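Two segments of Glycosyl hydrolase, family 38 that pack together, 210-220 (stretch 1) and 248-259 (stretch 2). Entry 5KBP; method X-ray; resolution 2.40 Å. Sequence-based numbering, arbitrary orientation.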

# COMPACT_ATOMS: atom_id res chain seq x y z
N PHE A 210 42.28 -7.00 -17.12
CA PHE A 210 41.17 -6.09 -16.88
C PHE A 210 41.49 -4.69 -17.39
O PHE A 210 40.77 -4.14 -18.23
CB PHE A 210 40.84 -6.05 -15.39
CG PHE A 210 39.72 -5.11 -15.02
CD1 PHE A 210 38.40 -5.53 -15.06
CD2 PHE A 210 40.00 -3.81 -14.62
CE1 PHE A 210 37.38 -4.67 -14.72
CE2 PHE A 210 38.98 -2.94 -14.28
CZ PHE A 210 37.66 -3.37 -14.33
N TRP A 211 42.59 -4.11 -16.91
CA TRP A 211 42.89 -2.72 -17.24
C TRP A 211 43.32 -2.56 -18.70
O TRP A 211 43.03 -1.53 -19.31
CB TRP A 211 43.97 -2.18 -16.31
CG TRP A 211 43.47 -1.92 -14.92
CD1 TRP A 211 43.83 -2.57 -13.78
CD2 TRP A 211 42.49 -0.94 -14.53
NE1 TRP A 211 43.15 -2.06 -12.70
CE2 TRP A 211 42.32 -1.06 -13.14
CE3 TRP A 211 41.75 0.02 -15.22
CZ2 TRP A 211 41.43 -0.25 -12.42
CZ3 TRP A 211 40.87 0.82 -14.51
CH2 TRP A 211 40.72 0.68 -13.13
N LYS A 212 44.02 -3.55 -19.26
CA LYS A 212 44.38 -3.47 -20.67
C LYS A 212 43.15 -3.34 -21.56
O LYS A 212 43.21 -2.72 -22.63
CB LYS A 212 45.21 -4.68 -21.09
CG LYS A 212 46.66 -4.63 -20.66
CD LYS A 212 47.45 -5.81 -21.21
N GLN A 213 42.02 -3.92 -21.14
CA GLN A 213 40.78 -3.78 -21.89
C GLN A 213 40.04 -2.50 -21.50
O GLN A 213 39.58 -1.75 -22.36
CB GLN A 213 39.89 -5.00 -21.67
CG GLN A 213 38.57 -4.93 -22.40
CD GLN A 213 38.73 -5.04 -23.91
OE1 GLN A 213 39.52 -5.84 -24.40
NE2 GLN A 213 37.98 -4.22 -24.64
N LYS A 214 39.93 -2.24 -20.19
CA LYS A 214 39.12 -1.11 -19.73
C LYS A 214 39.75 0.22 -20.11
O LYS A 214 39.04 1.18 -20.45
CB LYS A 214 38.93 -1.19 -18.21
CG LYS A 214 38.18 -2.43 -17.75
CD LYS A 214 36.83 -2.56 -18.42
CE LYS A 214 36.09 -3.80 -17.92
NZ LYS A 214 34.77 -3.98 -18.59
N LEU A 215 41.08 0.32 -20.06
CA LEU A 215 41.74 1.57 -20.44
C LEU A 215 41.57 1.85 -21.93
O LEU A 215 41.41 3.01 -22.34
CB LEU A 215 43.21 1.54 -20.06
CG LEU A 215 43.52 1.46 -18.56
CD1 LEU A 215 45.02 1.38 -18.32
CD2 LEU A 215 42.92 2.64 -17.81
N ALA A 216 41.62 0.81 -22.76
CA ALA A 216 41.42 0.99 -24.19
C ALA A 216 39.99 1.40 -24.51
O ALA A 216 39.76 2.17 -25.45
CB ALA A 216 41.78 -0.29 -24.94
N ASP A 217 39.01 0.91 -23.74
CA ASP A 217 37.62 1.27 -23.98
C ASP A 217 37.37 2.74 -23.66
O ASP A 217 36.73 3.45 -24.43
CB ASP A 217 36.70 0.38 -23.14
CG ASP A 217 36.74 -1.07 -23.58
OD1 ASP A 217 37.07 -1.33 -24.75
OD2 ASP A 217 36.43 -1.95 -22.75
N VAL A 218 37.89 3.21 -22.52
CA VAL A 218 37.66 4.60 -22.12
C VAL A 218 38.44 5.56 -23.01
O VAL A 218 37.95 6.65 -23.32
CB VAL A 218 38.02 4.77 -20.63
CG1 VAL A 218 37.84 6.22 -20.20
CG2 VAL A 218 37.16 3.86 -19.78
N GLU A 219 39.64 5.17 -23.43
CA GLU A 219 40.44 6.04 -24.29
C GLU A 219 39.86 6.16 -25.70
O GLU A 219 40.24 7.08 -26.43
CB GLU A 219 41.88 5.54 -24.36
CG GLU A 219 42.71 5.90 -23.14
CD GLU A 219 44.06 5.20 -23.13
OE1 GLU A 219 44.42 4.61 -22.09
OE2 GLU A 219 44.76 5.22 -24.17
N ARG A 220 38.95 5.26 -26.09
CA ARG A 220 38.33 5.37 -27.41
C ARG A 220 37.57 6.67 -27.57
O ARG A 220 37.47 7.20 -28.68
CB ARG A 220 37.40 4.18 -27.66
CG ARG A 220 38.09 2.92 -28.18
CD ARG A 220 37.17 1.71 -28.11
NE ARG A 220 36.37 1.51 -29.32
CZ ARG A 220 36.83 0.92 -30.42
NH1 ARG A 220 38.08 0.48 -30.48
NH2 ARG A 220 36.03 0.78 -31.47
N LEU A 248 47.16 -1.64 -6.45
CA LEU A 248 47.77 -2.60 -7.36
C LEU A 248 47.83 -2.05 -8.78
O LEU A 248 48.81 -2.26 -9.50
CB LEU A 248 46.99 -3.92 -7.34
CG LEU A 248 47.38 -4.97 -8.38
CD1 LEU A 248 48.79 -5.49 -8.12
CD2 LEU A 248 46.37 -6.11 -8.41
N ALA A 249 46.79 -1.32 -9.20
CA ALA A 249 46.77 -0.76 -10.54
C ALA A 249 47.86 0.29 -10.72
O ALA A 249 48.54 0.32 -11.75
CB ALA A 249 45.40 -0.17 -10.85
N ASN A 250 48.05 1.16 -9.72
CA ASN A 250 49.14 2.12 -9.78
C ASN A 250 50.49 1.42 -9.80
O ASN A 250 51.45 1.94 -10.40
CB ASN A 250 49.06 3.08 -8.59
CG ASN A 250 47.94 4.09 -8.73
OD1 ASN A 250 47.79 4.73 -9.77
ND2 ASN A 250 47.15 4.25 -7.67
N GLU A 251 50.59 0.26 -9.17
CA GLU A 251 51.85 -0.48 -9.15
C GLU A 251 52.12 -1.14 -10.50
O GLU A 251 53.27 -1.20 -10.94
CB GLU A 251 51.81 -1.53 -8.04
CG GLU A 251 52.90 -2.58 -8.11
CD GLU A 251 52.62 -3.76 -7.19
OE1 GLU A 251 51.60 -3.71 -6.46
OE2 GLU A 251 53.40 -4.73 -7.20
N LEU A 252 51.07 -1.63 -11.17
CA LEU A 252 51.27 -2.40 -12.40
C LEU A 252 51.42 -1.51 -13.62
O LEU A 252 52.19 -1.83 -14.53
CB LEU A 252 50.11 -3.37 -12.59
CG LEU A 252 49.96 -4.48 -11.54
CD1 LEU A 252 49.01 -5.56 -12.02
CD2 LEU A 252 51.32 -5.06 -11.19
N PHE A 253 50.70 -0.39 -13.68
CA PHE A 253 50.68 0.43 -14.89
C PHE A 253 51.34 1.78 -14.64
O PHE A 253 50.69 2.70 -14.11
CB PHE A 253 49.25 0.60 -15.40
CG PHE A 253 48.62 -0.68 -15.86
CD1 PHE A 253 48.77 -1.11 -17.17
CD2 PHE A 253 47.90 -1.47 -14.98
CE1 PHE A 253 48.21 -2.30 -17.59
CE2 PHE A 253 47.33 -2.66 -15.40
CZ PHE A 253 47.49 -3.07 -16.70
N PRO A 254 52.60 1.97 -15.02
CA PRO A 254 53.29 3.23 -14.71
C PRO A 254 52.83 4.41 -15.55
O PRO A 254 53.02 5.55 -15.12
CB PRO A 254 54.77 2.91 -14.98
CG PRO A 254 54.84 1.40 -15.08
CD PRO A 254 53.51 0.97 -15.61
N GLU A 255 52.24 4.17 -16.72
CA GLU A 255 51.79 5.26 -17.58
C GLU A 255 50.45 5.85 -17.15
O GLU A 255 49.97 6.78 -17.80
CB GLU A 255 51.70 4.77 -19.03
N TYR A 256 49.85 5.34 -16.07
CA TYR A 256 48.56 5.81 -15.60
C TYR A 256 48.62 6.08 -14.11
O TYR A 256 49.39 5.45 -13.37
CB TYR A 256 47.45 4.79 -15.90
CG TYR A 256 47.25 4.53 -17.38
CD1 TYR A 256 48.02 3.58 -18.05
CD2 TYR A 256 46.28 5.21 -18.10
CE1 TYR A 256 47.83 3.34 -19.39
CE2 TYR A 256 46.09 4.97 -19.45
CZ TYR A 256 46.87 4.03 -20.09
OH TYR A 256 46.68 3.79 -21.43
N GLU A 257 47.81 7.03 -13.66
CA GLU A 257 47.67 7.37 -12.25
C GLU A 257 46.23 7.09 -11.84
O GLU A 257 45.31 7.80 -12.27
CB GLU A 257 48.05 8.82 -11.97
CG GLU A 257 47.86 9.24 -10.53
CD GLU A 257 48.23 10.69 -10.28
OE1 GLU A 257 49.04 11.24 -11.06
OE2 GLU A 257 47.71 11.28 -9.31
N PHE A 258 46.03 6.06 -11.02
CA PHE A 258 44.70 5.65 -10.60
C PHE A 258 44.35 6.33 -9.28
O PHE A 258 45.09 6.23 -8.30
CB PHE A 258 44.63 4.13 -10.45
CG PHE A 258 44.85 3.39 -11.73
CD1 PHE A 258 46.13 3.12 -12.19
CD2 PHE A 258 43.77 2.96 -12.49
CE1 PHE A 258 46.33 2.45 -13.38
CE2 PHE A 258 43.97 2.28 -13.68
CZ PHE A 258 45.25 2.02 -14.12
N ILE A 259 43.21 7.03 -9.27
CA ILE A 259 42.79 7.83 -8.13
C ILE A 259 41.36 7.44 -7.77
O ILE A 259 40.46 7.52 -8.61
CB ILE A 259 42.86 9.34 -8.44
CG1 ILE A 259 44.23 9.72 -9.00
CG2 ILE A 259 42.55 10.15 -7.19
CD1 ILE A 259 44.33 11.16 -9.45

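Helices often pack against irregular surfaces by placing residues one turn apart into successive hollows, and the contact between 210-220 and 248-259 is a compact example. Trp-211, Leu-215 and Glu-219, spaced four residues apart, all direct their CA-to-CB bonds toward the second stretch. That stretch meets them with the end of a helix, a type I turn from Phe-253 to Tyr-256, and a strand that runs almost perpendicular to the first helix, at 94°.

The indole of Trp-211 is the large bump. It fills a hollow lined by Ala-249, Phe-253 and Phe-258. Ala-249 brings only a methyl to this wall, and Trp-211 NE1 lies 3.5 Å from Ala-249 CB. Phe-258 turns its edge to one face of the indole; Trp-211 CZ3 and Phe-258 CE2 lie 3.5 Å apart, and the ring planes meet at 59°. Phe-253 packs obliquely, its CE2 3.5 Å from Trp-211 CB, while its edge receives Lys-212, with Lys-212 CG 4.2 Å from Phe-253 CE1.

One turn along, Leu-215 presents a smaller knob. Its CD1 sits over the face of the Tyr-256 ring, 3.6 Å from the centroid and only 10° off the normal, a well-centred CH-pi contact. The same methyl reaches Phe-258, with Leu-215 CD1 4.3 Å from Phe-258 CZ, so Phe-258 touches both bumps.

A further turn on, the apolar packing gives way to a polar contact. Tyr-256 OH donates a very short hydrogen bond of 2.5 Å to Glu-219 OE1, near the plane of the tyrosine ring. Tyr-256 therefore offers its face to a methyl and its hydroxyl to a carboxylate.

Within the second stretch, Asn-250 ties helix to strand: Phe-258 N donates to Asn-250 OD1 at 2.5 Å, and Asn-250 ND2 donates to Phe-258 O at 2.9 Å.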